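Side-chain contacts in inositol dehydrogenase (Lactobacillus casei, PDB 4MKX), which is thought to oxidise scyllo-inositol with NAD as a sugar-alcohol dehydrogenase of the Gfo/Idh/MocA family: residues A[95-100]-A[105-110]; A[237-242]-A[339-344]; A[145-150]-A[200-205]; A[220-225]-A[252-257]. All blocks are in the same frame, centred on the assembly; numbering follows the deposited sequence.

Interaction 1. Residues A[95-100]-A[105-110]; sequences QQIESA and KHVFSE
I97 CA and V107 CA lie 6.7 Å apart where helix 93-102 lies against strand 106-109; the segment axes run nearly antiparallel, at 165° and 8.6 Å apart. After the short turn the backbones approach further, and K105 N donates to A100 O at 2.9 Å (156° at the hydrogen). A100 CB sits against V107 CG2 at 3.7 Å, while the side chain of I97 crosses that of V107 at about a right angle, CG1 to CG1. Its CD1 reaches on to S109 OG at 3.8 Å. That hydroxyl, anti to the backbone N (chi1 177°), donates to E110 O. With a glycine in place of S109, I97 CD1 would probably border a gap and E110 O would lose its hydroxyl donor. K105 CB and CG pass over A100 O before a bend at chi2 leads NZ away to I81 O. In this beta-alpha-beta crossover of the Rossmann fold, one backbone bond ties the end of the connection, whereas apolar groups of I97, A100 and V107 fit helix to strand.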
loop_
_atom_site.group_PDB
_atom_site.type_symbol
_atom_site.label_atom_id
_atom_site.label_comp_id
_atom_site.label_asym_id
_atom_site.label_seq_id
_atom_site.Cartn_x
_atom_site.Cartn_y
_atom_site.Cartn_z
ATOM N N GLN A 95 -20.978 -37.059 -17.917
ATOM C CA GLN A 95 -21.014 -38.501 -18.176
ATOM C C GLN A 95 -20.047 -39.243 -17.256
ATOM O O GLN A 95 -20.330 -40.370 -16.823
ATOM C CB GLN A 95 -20.751 -38.823 -19.652
ATOM C CG GLN A 95 -19.333 -38.554 -20.145
ATOM C CD GLN A 95 -19.067 -39.175 -21.510
ATOM O OE1 GLN A 95 -19.995 -39.452 -22.271
ATOM N NE2 GLN A 95 -17.796 -39.402 -21.821
ATOM N N GLN A 96 -18.928 -38.599 -16.923
ATOM C CA GLN A 96 -17.952 -39.213 -16.023
ATOM C C GLN A 96 -18.416 -39.179 -14.564
ATOM O O GLN A 96 -18.204 -40.144 -13.817
ATOM C CB GLN A 96 -16.563 -38.596 -16.222
ATOM C CG GLN A 96 -15.959 -38.921 -17.594
ATOM C CD GLN A 96 -14.687 -38.167 -17.893
ATOM O OE1 GLN A 96 -14.322 -37.233 -17.178
ATOM N NE2 GLN A 96 -14.004 -38.561 -18.962
ATOM N N ILE A 97 -19.054 -38.083 -14.163
ATOM C CA ILE A 97 -19.701 -38.003 -12.855
ATOM C C ILE A 97 -20.727 -39.144 -12.673
ATOM O O ILE A 97 -20.708 -39.848 -11.667
ATOM C CB ILE A 97 -20.395 -36.642 -12.649
ATOM C CG1 ILE A 97 -19.366 -35.538 -12.422
ATOM C CG2 ILE A 97 -21.311 -36.681 -11.445
ATOM C CD1 ILE A 97 -19.991 -34.144 -12.556
ATOM N N GLU A 98 -21.627 -39.309 -13.640
ATOM C CA GLU A 98 -22.649 -40.351 -13.556
ATOM C C GLU A 98 -22.054 -41.750 -13.467
ATOM O O GLU A 98 -22.471 -42.560 -12.638
ATOM C CB GLU A 98 -23.620 -40.252 -14.740
ATOM C CG GLU A 98 -24.544 -39.041 -14.656
ATOM C CD GLU A 98 -25.508 -38.956 -15.818
ATOM O OE1 GLU A 98 -25.685 -39.968 -16.528
ATOM O OE2 GLU A 98 -26.092 -37.875 -16.018
ATOM N N SER A 99 -21.082 -42.031 -14.328
ATOM C CA SER A 99 -20.436 -43.334 -14.335
ATOM C C SER A 99 -19.732 -43.635 -13.020
ATOM O O SER A 99 -19.816 -44.752 -12.500
ATOM C CB SER A 99 -19.429 -43.409 -15.471
ATOM O OG SER A 99 -18.574 -44.519 -15.291
ATOM N N ALA A 100 -19.030 -42.643 -12.479
ATOM C CA ALA A 100 -18.310 -42.861 -11.232
ATOM C C ALA A 100 -19.268 -43.148 -10.085
ATOM O O ALA A 100 -19.022 -44.037 -9.271
ATOM C CB ALA A 100 -17.435 -41.657 -10.901
ATOM N N LYS A 105 -18.296 -44.759 -6.581
ATOM C CA LYS A 105 -17.116 -43.959 -6.232
ATOM C C LYS A 105 -17.509 -42.542 -5.833
ATOM O O LYS A 105 -18.413 -41.944 -6.431
ATOM C CB LYS A 105 -16.137 -43.896 -7.405
ATOM C CG LYS A 105 -15.838 -45.243 -8.049
ATOM C CD LYS A 105 -15.321 -46.256 -7.035
ATOM C CE LYS A 105 -14.998 -47.587 -7.707
ATOM N NZ LYS A 105 -14.640 -48.654 -6.722
ATOM N N HIS A 106 -16.832 -42.017 -4.815
ATOM C CA HIS A 106 -16.982 -40.607 -4.427
ATOM C C HIS A 106 -16.411 -39.739 -5.533
ATOM O O HIS A 106 -15.474 -40.140 -6.227
ATOM C CB HIS A 106 -16.240 -40.345 -3.120
ATOM C CG HIS A 106 -16.722 -41.180 -1.977
ATOM N ND1 HIS A 106 -17.821 -40.839 -1.221
ATOM C CD2 HIS A 106 -16.248 -42.340 -1.458
ATOM C CE1 HIS A 106 -18.010 -41.758 -0.287
ATOM N NE2 HIS A 106 -17.069 -42.676 -0.409
ATOM N N VAL A 107 -16.969 -38.544 -5.711
ATOM C CA VAL A 107 -16.611 -37.742 -6.869
ATOM C C VAL A 107 -16.221 -36.304 -6.533
ATOM O O VAL A 107 -16.982 -35.583 -5.887
ATOM C CB VAL A 107 -17.778 -37.684 -7.882
ATOM C CG1 VAL A 107 -17.427 -36.744 -9.035
ATOM C CG2 VAL A 107 -18.099 -39.086 -8.392
ATOM N N PHE A 108 -15.017 -35.921 -6.946
ATOM C CA PHE A 108 -14.643 -34.514 -7.038
ATOM C C PHE A 108 -14.639 -34.162 -8.516
ATOM O O PHE A 108 -13.980 -34.834 -9.322
ATOM C CB PHE A 108 -13.242 -34.299 -6.457
ATOM C CG PHE A 108 -12.732 -32.876 -6.594
ATOM C CD1 PHE A 108 -12.135 -32.447 -7.780
ATOM C CD2 PHE A 108 -12.824 -31.993 -5.534
ATOM C CE1 PHE A 108 -11.663 -31.139 -7.917
ATOM C CE2 PHE A 108 -12.345 -30.682 -5.657
ATOM C CZ PHE A 108 -11.763 -30.265 -6.856
ATOM N N SER A 109 -15.335 -33.093 -8.890
ATOM C CA SER A 109 -15.298 -32.667 -10.280
ATOM C C SER A 109 -14.835 -31.232 -10.371
ATOM O O SER A 109 -15.284 -30.399 -9.602
ATOM C CB SER A 109 -16.693 -32.787 -10.901
ATOM O OG SER A 109 -16.691 -32.311 -12.227
ATOM N N GLU A 110 -13.947 -30.941 -11.313
ATOM C CA GLU A 110 -13.665 -29.544 -11.618
ATOM C C GLU A 110 -14.884 -28.843 -12.189
ATOM O O GLU A 110 -15.819 -29.481 -12.688
ATOM C CB GLU A 110 -12.500 -29.408 -12.604
ATOM C CG GLU A 110 -11.146 -29.307 -11.922
ATOM C CD GLU A 110 -11.053 -28.088 -11.013
ATOM O OE1 GLU A 110 -11.784 -27.097 -11.239
ATOM O OE2 GLU A 110 -10.243 -28.111 -10.061
#

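Interaction 2. Residues A[237-242]-A[339-344]; sequences ALMQLE and LALQEA
No aromatic ring or amide takes part where A237 and M239 of strand 234-241 meet L341 of helix 328-347; the contact is made by aliphatic groups and a thioether. One methyl does the work from the helix: L341 CD2 presses on A237 CB at 3.5 Å and also meets M239 SD at 4.2 Å. L341 CG lies anti to its own carbonyl carbon (chi1 -71°), which directs the branch out to the strand. M239 approaches crosswise, its side chain at about a right angle to that of L341, and offers the sulfur while a bend at chi3 (-61°) turns CE elsewhere. L238, between A237 and M239 on the strand, points away and packs on W215 of the second subunit, so the strand carries a helix on one face and a subunit interface on the other. Around L341, L249 of strand 246-252, V214 of strand 211-219 and I200 of helix 197-207 complete the buried layer between helices and the mixed sheet of the Gfo/Idh/MocA C-terminal domain.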
loop_
_atom_site.group_PDB
_atom_site.type_symbol
_atom_site.label_atom_id
_atom_site.label_comp_id
_atom_site.label_asym_id
_atom_site.label_seq_id
_atom_site.Cartn_x
_atom_site.Cartn_y
_atom_site.Cartn_z
ATOM N N ALA A 237 -19.890 -6.954 -17.256
ATOM C CA ALA A 237 -21.291 -7.248 -17.052
ATOM C C ALA A 237 -21.841 -6.544 -15.835
ATOM O O ALA A 237 -21.139 -6.337 -14.834
ATOM C CB ALA A 237 -21.491 -8.760 -16.923
ATOM N N LEU A 238 -23.120 -6.188 -15.913
ATOM C CA LEU A 238 -23.828 -5.660 -14.767
ATOM C C LEU A 238 -24.972 -6.624 -14.481
ATOM O O LEU A 238 -25.631 -7.095 -15.400
ATOM C CB LEU A 238 -24.380 -4.273 -15.082
ATOM C CG LEU A 238 -25.138 -3.555 -13.977
ATOM C CD1 LEU A 238 -24.250 -3.329 -12.758
ATOM C CD2 LEU A 238 -25.663 -2.235 -14.549
ATOM N N MET A 239 -25.183 -6.927 -13.210
ATOM C CA MET A 239 -26.160 -7.937 -12.828
ATOM C C MET A 239 -27.007 -7.414 -11.692
ATOM O O MET A 239 -26.517 -6.767 -10.768
ATOM C CB MET A 239 -25.441 -9.221 -12.399
ATOM C CG MET A 239 -24.456 -9.708 -13.427
ATOM S SD MET A 239 -23.880 -11.377 -13.093
ATOM C CE MET A 239 -23.118 -11.114 -11.509
ATOM N N GLN A 240 -28.301 -7.706 -11.757
ATOM C CA GLN A 240 -29.191 -7.335 -10.691
ATOM C C GLN A 240 -29.614 -8.647 -10.062
ATOM O O GLN A 240 -30.065 -9.555 -10.764
ATOM C CB GLN A 240 -30.411 -6.646 -11.278
ATOM C CG GLN A 240 -31.345 -6.044 -10.261
ATOM C CD GLN A 240 -32.334 -5.103 -10.941
ATOM O OE1 GLN A 240 -32.986 -5.480 -11.917
ATOM N NE2 GLN A 240 -32.422 -3.880 -10.451
ATOM N N LEU A 241 -29.444 -8.750 -8.751
ATOM C CA LEU A 241 -29.791 -9.994 -8.059
ATOM C C LEU A 241 -31.249 -9.917 -7.600
ATOM O O LEU A 241 -31.892 -8.877 -7.749
ATOM C CB LEU A 241 -28.853 -10.230 -6.882
ATOM C CG LEU A 241 -27.483 -10.863 -7.163
ATOM C CD1 LEU A 241 -26.660 -10.121 -8.216
ATOM C CD2 LEU A 241 -26.700 -10.982 -5.863
ATOM N N GLU A 242 -31.765 -11.011 -7.042
ATOM C CA GLU A 242 -33.191 -11.107 -6.708
ATOM C C GLU A 242 -33.726 -10.039 -5.750
ATOM O O GLU A 242 -34.909 -9.686 -5.816
ATOM C CB GLU A 242 -33.507 -12.500 -6.152
ATOM C CG GLU A 242 -33.055 -12.684 -4.719
ATOM C CD GLU A 242 -33.159 -14.116 -4.257
ATOM O OE1 GLU A 242 -34.066 -14.838 -4.735
ATOM O OE2 GLU A 242 -32.319 -14.518 -3.423
ATOM N N LEU A 339 -24.214 -18.840 -19.003
ATOM C CA LEU A 339 -24.942 -18.886 -20.267
ATOM C C LEU A 339 -25.753 -17.615 -20.500
ATOM O O LEU A 339 -25.834 -17.122 -21.618
ATOM C CB LEU A 339 -25.875 -20.097 -20.291
ATOM C CG LEU A 339 -25.159 -21.443 -20.332
ATOM C CD1 LEU A 339 -26.173 -22.560 -20.235
ATOM C CD2 LEU A 339 -24.342 -21.566 -21.612
ATOM N N ALA A 340 -26.365 -17.104 -19.438
ATOM C CA ALA A 340 -27.146 -15.879 -19.521
ATOM C C ALA A 340 -26.268 -14.697 -19.895
ATOM O O ALA A 340 -26.686 -13.840 -20.674
ATOM C CB ALA A 340 -27.865 -15.617 -18.214
ATOM N N LEU A 341 -25.060 -14.647 -19.335
ATOM C CA LEU A 341 -24.115 -13.583 -19.672
ATOM C C LEU A 341 -23.703 -13.685 -21.133
ATOM O O LEU A 341 -23.597 -12.682 -21.824
ATOM C CB LEU A 341 -22.872 -13.657 -18.775
ATOM C CG LEU A 341 -23.069 -13.269 -17.316
ATOM C CD1 LEU A 341 -21.851 -13.700 -16.499
ATOM C CD2 LEU A 341 -23.271 -11.770 -17.188
ATOM N N GLN A 342 -23.487 -14.903 -21.615
ATOM C CA GLN A 342 -23.116 -15.103 -23.006
ATOM C C GLN A 342 -24.249 -14.689 -23.941
ATOM O O GLN A 342 -24.012 -14.108 -25.007
ATOM C CB GLN A 342 -22.788 -16.570 -23.257
ATOM C CG GLN A 342 -21.676 -16.759 -24.242
ATOM C CD GLN A 342 -20.372 -16.188 -23.728
ATOM O OE1 GLN A 342 -19.890 -16.570 -22.656
ATOM N NE2 GLN A 342 -19.798 -15.258 -24.483
ATOM N N GLU A 343 -25.478 -15.001 -23.546
ATOM C CA GLU A 343 -26.631 -14.679 -24.380
ATOM C C GLU A 343 -26.845 -13.172 -24.416
ATOM O O GLU A 343 -27.140 -12.606 -25.468
ATOM C CB GLU A 343 -27.889 -15.373 -23.864
ATOM C CG GLU A 343 -29.067 -15.248 -24.825
ATOM C CD GLU A 343 -30.347 -15.817 -24.260
ATOM O OE1 GLU A 343 -30.275 -16.587 -23.274
ATOM O OE2 GLU A 343 -31.425 -15.485 -24.801
ATOM N N ALA A 344 -26.695 -12.528 -23.263
ATOM C CA ALA A 344 -26.812 -11.077 -23.179
ATOM C C ALA A 344 -25.776 -10.397 -24.059
ATOM O O ALA A 344 -26.058 -9.385 -24.693
ATOM C CB ALA A 344 -26.684 -10.615 -21.737
#

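Interaction 3. Residues A[145-150]-A[200-205]; sequences DSYRYA and IDVIRW
Y147 meets V202 and W205 in a helix-helix contact bridged mainly by two aromatic side chains, within the C-terminal domain of the Gfo/Idh/MocA family. Segments 145-150 of helix 145-155 and 200-205 of helix 197-207 run in roughly the same direction; their axes cross at -27° and stay 12.5 Å apart. Backbones so distant do not interlock, and one aromatic residue from each helix spans the interval. From the first helix Y147 sends its ring across, and CE1 touches V202 CG2 at 3.9 Å, the two side chains crossing at about a right angle. The phenol continues past the valine to T263, whose OG1 is hydrogen-bonded to Y147 OH, so the polar tip of this buried ring has a partner in the sheet. From the second helix, W205 holds CG anti to its backbone N (chi1 -180°), which carries the six-membered part of the indole over to the first helix. There CZ3 lies 4.1 Å from Y147 CB, and CH2 comes equally near Y147 O. R148 N stands at the indole edge, near its plane, while the end of the R148 side chain leads off to D145. D145 OD1 lies in the guanidinium plane, 2° out of it, and R148 NH2 grips it at 2.7 Å in a salt bridge between residues three apart on the same helix.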
loop_
_atom_site.group_PDB
_atom_site.type_symbol
_atom_site.label_atom_id
_atom_site.label_comp_id
_atom_site.label_asym_id
_atom_site.label_seq_id
_atom_site.Cartn_x
_atom_site.Cartn_y
_atom_site.Cartn_z
ATOM N N ASP A 145 -7.593 -18.711 1.758
ATOM C CA ASP A 145 -7.510 -18.060 3.057
ATOM C C ASP A 145 -8.052 -16.638 3.043
ATOM O O ASP A 145 -8.742 -16.243 3.974
ATOM C CB ASP A 145 -6.079 -18.072 3.595
ATOM C CG ASP A 145 -5.667 -19.426 4.147
ATOM O OD1 ASP A 145 -6.550 -20.254 4.476
ATOM O OD2 ASP A 145 -4.445 -19.640 4.280
ATOM N N SER A 146 -7.765 -15.869 1.994
ATOM C CA SER A 146 -8.221 -14.476 1.976
ATOM C C SER A 146 -9.738 -14.380 1.766
ATOM O O SER A 146 -10.419 -13.576 2.413
ATOM C CB SER A 146 -7.443 -13.630 0.947
ATOM O OG SER A 146 -6.075 -13.548 1.322
ATOM N N TYR A 147 -10.275 -15.189 0.862
ATOM C CA TYR A 147 -11.720 -15.235 0.659
ATOM C C TYR A 147 -12.442 -15.691 1.924
ATOM O O TYR A 147 -13.492 -15.138 2.262
ATOM C CB TYR A 147 -12.106 -16.145 -0.519
ATOM C CG TYR A 147 -12.011 -15.437 -1.859
ATOM C CD1 TYR A 147 -13.051 -14.647 -2.328
ATOM C CD2 TYR A 147 -10.856 -15.524 -2.627
ATOM C CE1 TYR A 147 -12.956 -13.984 -3.543
ATOM C CE2 TYR A 147 -10.746 -14.857 -3.831
ATOM C CZ TYR A 147 -11.799 -14.092 -4.292
ATOM O OH TYR A 147 -11.697 -13.424 -5.503
ATOM N N ARG A 148 -11.887 -16.684 2.611
ATOM C CA ARG A 148 -12.491 -17.176 3.851
ATOM C C ARG A 148 -12.472 -16.124 4.947
ATOM O O ARG A 148 -13.437 -15.998 5.699
ATOM C CB ARG A 148 -11.820 -18.473 4.336
ATOM C CG ARG A 148 -12.278 -19.688 3.543
ATOM C CD ARG A 148 -11.810 -21.021 4.160
ATOM N NE ARG A 148 -10.352 -21.133 4.207
ATOM C CZ ARG A 148 -9.670 -22.279 4.185
ATOM N NH1 ARG A 148 -10.297 -23.448 4.104
ATOM N NH2 ARG A 148 -8.346 -22.260 4.236
ATOM N N TYR A 149 -11.387 -15.358 5.026
ATOM C CA TYR A 149 -11.281 -14.287 6.011
ATOM C C TYR A 149 -12.358 -13.235 5.767
ATOM O O TYR A 149 -12.989 -12.746 6.708
ATOM C CB TYR A 149 -9.870 -13.656 5.980
ATOM C CG TYR A 149 -9.665 -12.543 6.992
ATOM C CD1 TYR A 149 -9.248 -12.821 8.290
ATOM C CD2 TYR A 149 -9.877 -11.216 6.640
ATOM C CE1 TYR A 149 -9.065 -11.798 9.213
ATOM C CE2 TYR A 149 -9.695 -10.192 7.550
ATOM C CZ TYR A 149 -9.285 -10.492 8.834
ATOM O OH TYR A 149 -9.107 -9.466 9.737
ATOM N N ALA A 150 -12.575 -12.879 4.502
ATOM C CA ALA A 150 -13.609 -11.903 4.154
ATOM C C ALA A 150 -15.003 -12.442 4.437
ATOM O O ALA A 150 -15.878 -11.704 4.888
ATOM C CB ALA A 150 -13.493 -11.491 2.693
ATOM N N ILE A 200 -19.182 -15.838 -10.381
ATOM C CA ILE A 200 -20.593 -16.107 -10.143
ATOM C C ILE A 200 -20.766 -16.875 -8.838
ATOM O O ILE A 200 -21.582 -16.508 -7.992
ATOM C CB ILE A 200 -21.220 -16.851 -11.331
ATOM C CG1 ILE A 200 -21.337 -15.899 -12.529
ATOM C CG2 ILE A 200 -22.605 -17.381 -10.970
ATOM C CD1 ILE A 200 -21.466 -16.615 -13.848
ATOM N N ASP A 201 -19.968 -17.919 -8.642
ATOM C CA ASP A 201 -20.058 -18.660 -7.400
ATOM C C ASP A 201 -19.739 -17.820 -6.162
ATOM O O ASP A 201 -20.403 -17.932 -5.126
ATOM C CB ASP A 201 -19.152 -19.880 -7.456
ATOM C CG ASP A 201 -19.319 -20.758 -6.248
ATOM O OD1 ASP A 201 -20.403 -21.388 -6.121
ATOM O OD2 ASP A 201 -18.385 -20.800 -5.414
ATOM N N VAL A 202 -18.723 -16.965 -6.263
ATOM C CA VAL A 202 -18.386 -16.076 -5.165
ATOM C C VAL A 202 -19.556 -15.160 -4.792
ATOM O O VAL A 202 -19.842 -14.966 -3.616
ATOM C CB VAL A 202 -17.112 -15.234 -5.496
ATOM C CG1 VAL A 202 -17.133 -13.894 -4.804
ATOM C CG2 VAL A 202 -15.860 -16.015 -5.138
ATOM N N ILE A 203 -20.235 -14.630 -5.796
ATOM C CA ILE A 203 -21.381 -13.762 -5.564
ATOM C C ILE A 203 -22.492 -14.513 -4.814
ATOM O O ILE A 203 -22.996 -14.040 -3.777
ATOM C CB ILE A 203 -21.861 -13.168 -6.887
ATOM C CG1 ILE A 203 -20.850 -12.115 -7.349
ATOM C CG2 ILE A 203 -23.234 -12.521 -6.737
ATOM C CD1 ILE A 203 -20.891 -11.831 -8.830
ATOM N N ARG A 204 -22.814 -15.713 -5.289
ATOM C CA ARG A 204 -23.844 -16.523 -4.648
ATOM C C ARG A 204 -23.437 -16.933 -3.242
ATOM O O ARG A 204 -24.248 -16.898 -2.318
ATOM C CB ARG A 204 -24.170 -17.757 -5.500
ATOM C CG ARG A 204 -24.736 -17.432 -6.893
ATOM C CD ARG A 204 -25.085 -18.693 -7.683
ATOM N NE ARG A 204 -26.135 -19.453 -7.014
ATOM C CZ ARG A 204 -25.928 -20.587 -6.348
ATOM N NH1 ARG A 204 -24.705 -21.105 -6.267
ATOM N NH2 ARG A 204 -26.942 -21.196 -5.757
ATOM N N TRP A 205 -22.166 -17.302 -3.081
ATOM C CA TRP A 205 -21.634 -17.746 -1.802
ATOM C C TRP A 205 -21.716 -16.641 -0.753
ATOM O O TRP A 205 -22.188 -16.867 0.365
ATOM C CB TRP A 205 -20.182 -18.230 -1.990
ATOM C CG TRP A 205 -19.478 -18.733 -0.772
ATOM C CD1 TRP A 205 -19.961 -19.611 0.158
ATOM C CD2 TRP A 205 -18.131 -18.433 -0.376
ATOM N NE1 TRP A 205 -19.005 -19.855 1.120
ATOM C CE2 TRP A 205 -17.873 -19.151 0.812
ATOM C CE3 TRP A 205 -17.123 -17.630 -0.911
ATOM C CZ2 TRP A 205 -16.647 -19.074 1.482
ATOM C CZ3 TRP A 205 -15.906 -17.555 -0.243
ATOM C CH2 TRP A 205 -15.680 -18.280 0.939
#

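Interaction 4. Residues A[220-225]-A[252-257]; sequences NRAYPV and GRNAAH
N254 reaches A222 and the ring edge of Y223, its CB serving as a stem that lifts the amide off the strand. With CG anti to the backbone N (chi1 -162°), the amide stands across the Y223 side chain, its plane 85° from the ring. CG lies 4.1 Å from Y223 CE1. On one branch ND2 rests against A222 CB at 3.6 Å; on the other, OD1 comes to the ring edge, 4.0 Å from Y223 CE1, and accepts a hydrogen bond from a water at 2.7 Å. The contact joins the loop between strands 211-219 and 234-241 of the C-terminal domain sheet to the chain just past the corner at R253. The water held by N254 OD1 lies in the plane of the Y223 ring and is also hydrogen-bonded to Y223 OH, 2.9 Å away, linking phenol to amide. A leucine in place of N254 would probably leave the water without its amide acceptor and break this link. E233 accepts hydrogen bonds from A222 N and Y223 N, and M176 of helix 176-179 packs on both Y223 and N254.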
loop_
_atom_site.group_PDB
_atom_site.type_symbol
_atom_site.label_atom_id
_atom_site.label_comp_id
_atom_site.label_asym_id
_atom_site.label_seq_id
_atom_site.Cartn_x
_atom_site.Cartn_y
_atom_site.Cartn_z
ATOM N N ASN A 220 -12.915 -6.727 -28.564
ATOM C CA ASN A 220 -11.631 -7.313 -28.930
ATOM C C ASN A 220 -10.639 -6.284 -29.492
ATOM O O ASN A 220 -10.262 -6.345 -30.662
ATOM C CB ASN A 220 -11.850 -8.444 -29.913
ATOM C CG ASN A 220 -12.546 -9.616 -29.277
ATOM O OD1 ASN A 220 -12.182 -10.033 -28.176
ATOM N ND2 ASN A 220 -13.566 -10.143 -29.946
ATOM N N ARG A 221 -10.205 -5.357 -28.641
ATOM C CA ARG A 221 -9.403 -4.218 -29.086
ATOM C C ARG A 221 -7.977 -4.625 -29.425
ATOM O O ARG A 221 -7.476 -4.333 -30.510
ATOM C CB ARG A 221 -9.367 -3.140 -28.001
ATOM C CG ARG A 221 -8.851 -1.796 -28.495
ATOM C CD ARG A 221 -10.033 -0.957 -28.936
ATOM N NE ARG A 221 -10.668 -0.327 -27.790
ATOM C CZ ARG A 221 -11.819 0.336 -27.833
ATOM N NH1 ARG A 221 -12.493 0.453 -28.972
ATOM N NH2 ARG A 221 -12.306 0.861 -26.722
ATOM N N ALA A 222 -7.323 -5.298 -28.481
ATOM C CA ALA A 222 -5.925 -5.686 -28.647
ATOM C C ALA A 222 -5.746 -6.812 -29.673
ATOM O O ALA A 222 -4.737 -6.859 -30.387
ATOM C CB ALA A 222 -5.321 -6.078 -27.302
ATOM N N TYR A 223 -6.716 -7.723 -29.723
ATOM C CA TYR A 223 -6.688 -8.846 -30.659
ATOM C C TYR A 223 -8.040 -9.007 -31.374
ATOM O O TYR A 223 -8.834 -9.885 -31.014
ATOM C CB TYR A 223 -6.331 -10.152 -29.927
ATOM C CG TYR A 223 -4.988 -10.152 -29.207
ATOM C CD1 TYR A 223 -4.839 -9.541 -27.962
ATOM C CD2 TYR A 223 -3.876 -10.786 -29.761
ATOM C CE1 TYR A 223 -3.617 -9.539 -27.296
ATOM C CE2 TYR A 223 -2.642 -10.791 -29.099
ATOM C CZ TYR A 223 -2.522 -10.167 -27.869
ATOM O OH TYR A 223 -1.307 -10.163 -27.204
ATOM N N PRO A 224 -8.313 -8.156 -32.386
ATOM C CA PRO A 224 -9.572 -8.215 -33.147
ATOM C C PRO A 224 -9.842 -9.521 -33.898
ATOM O O PRO A 224 -10.967 -9.706 -34.368
ATOM C CB PRO A 224 -9.431 -7.055 -34.140
ATOM C CG PRO A 224 -8.597 -6.057 -33.406
ATOM C CD PRO A 224 -7.578 -6.910 -32.664
ATOM N N VAL A 225 -8.852 -10.403 -34.005
ATOM C CA VAL A 225 -9.058 -11.710 -34.637
ATOM C C VAL A 225 -10.064 -12.550 -33.835
ATOM O O VAL A 225 -10.732 -13.444 -34.371
ATOM C CB VAL A 225 -7.714 -12.466 -34.827
ATOM C CG1 VAL A 225 -7.009 -12.678 -33.490
ATOM C CG2 VAL A 225 -7.927 -13.794 -35.542
ATOM N N GLY A 252 -11.284 -11.097 -18.518
ATOM C CA GLY A 252 -10.380 -10.743 -19.575
ATOM C C GLY A 252 -9.273 -11.748 -19.710
ATOM O O GLY A 252 -9.089 -12.610 -18.849
ATOM N N ARG A 253 -8.535 -11.620 -20.802
ATOM C CA ARG A 253 -7.439 -12.527 -21.074
ATOM C C ARG A 253 -6.151 -11.767 -21.321
ATOM O O ARG A 253 -5.148 -12.359 -21.720
ATOM C CB ARG A 253 -7.785 -13.383 -22.288
ATOM C CG ARG A 253 -9.142 -14.043 -22.198
ATOM C CD ARG A 253 -9.385 -14.936 -23.397
ATOM N NE ARG A 253 -10.615 -15.714 -23.273
ATOM C CZ ARG A 253 -10.723 -16.838 -22.565
ATOM N NH1 ARG A 253 -9.678 -17.315 -21.899
ATOM N NH2 ARG A 253 -11.883 -17.479 -22.520
ATOM N N ASN A 254 -6.165 -10.462 -21.064
ATOM C CA ASN A 254 -5.030 -9.626 -21.446
ATOM C C ASN A 254 -4.526 -8.657 -20.367
ATOM O O ASN A 254 -4.360 -7.466 -20.628
ATOM C CB ASN A 254 -5.386 -8.844 -22.719
ATOM C CG ASN A 254 -4.164 -8.294 -23.432
ATOM O OD1 ASN A 254 -3.101 -8.912 -23.426
ATOM N ND2 ASN A 254 -4.313 -7.122 -24.049
ATOM N N ALA A 255 -4.283 -9.158 -19.160
ATOM C CA ALA A 255 -3.731 -8.312 -18.099
ATOM C C ALA A 255 -2.216 -8.227 -18.220
ATOM O O ALA A 255 -1.525 -9.243 -18.206
ATOM C CB ALA A 255 -4.114 -8.845 -16.709
ATOM N N ALA A 256 -1.688 -7.017 -18.321
ATOM C CA ALA A 256 -0.250 -6.865 -18.498
ATOM C C ALA A 256 0.537 -7.155 -17.221
ATOM O O ALA A 256 1.707 -7.551 -17.282
ATOM C CB ALA A 256 0.075 -5.471 -19.021
ATOM N N HIS A 257 -0.093 -6.961 -16.064
ATOM C CA HIS A 257 0.651 -7.001 -14.806
ATOM C C HIS A 257 0.688 -8.365 -14.123
ATOM O O HIS A 257 1.359 -8.525 -13.098
ATOM C CB HIS A 257 0.130 -5.932 -13.837
ATOM C CG HIS A 257 -1.324 -6.068 -13.512
ATOM N ND1 HIS A 257 -2.322 -5.773 -14.420
ATOM C CD2 HIS A 257 -1.954 -6.481 -12.385
ATOM C CE1 HIS A 257 -3.500 -5.987 -13.863
ATOM N NE2 HIS A 257 -3.306 -6.409 -12.623
HETATM O O HOH W 1 -0.973 -8.299 -25.006
#

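From the N terminus, interaction 1 closes first, over only four intervening residues, inside the Rossmann domain. Interaction 3 follows in series, bringing together two helices of the C-terminal domain across 49 residues. Interactions 4 and 2 then cross: 220-225 opens, 237-242 opens before 252-257 closes the first loop, and 339-344 closes the second after a further long excursion. Interactions 2 and 3 touch directly, M239 and L241 packing on I203 and L341 on I200, so helices 197-207 and 328-347 share one layer against the sheet. Interaction 4 stands about 22 Å from interaction 2, centre to centre, and both reach the second subunit. Interaction 1 is separate, its centre about 25 Å from that of interaction 3.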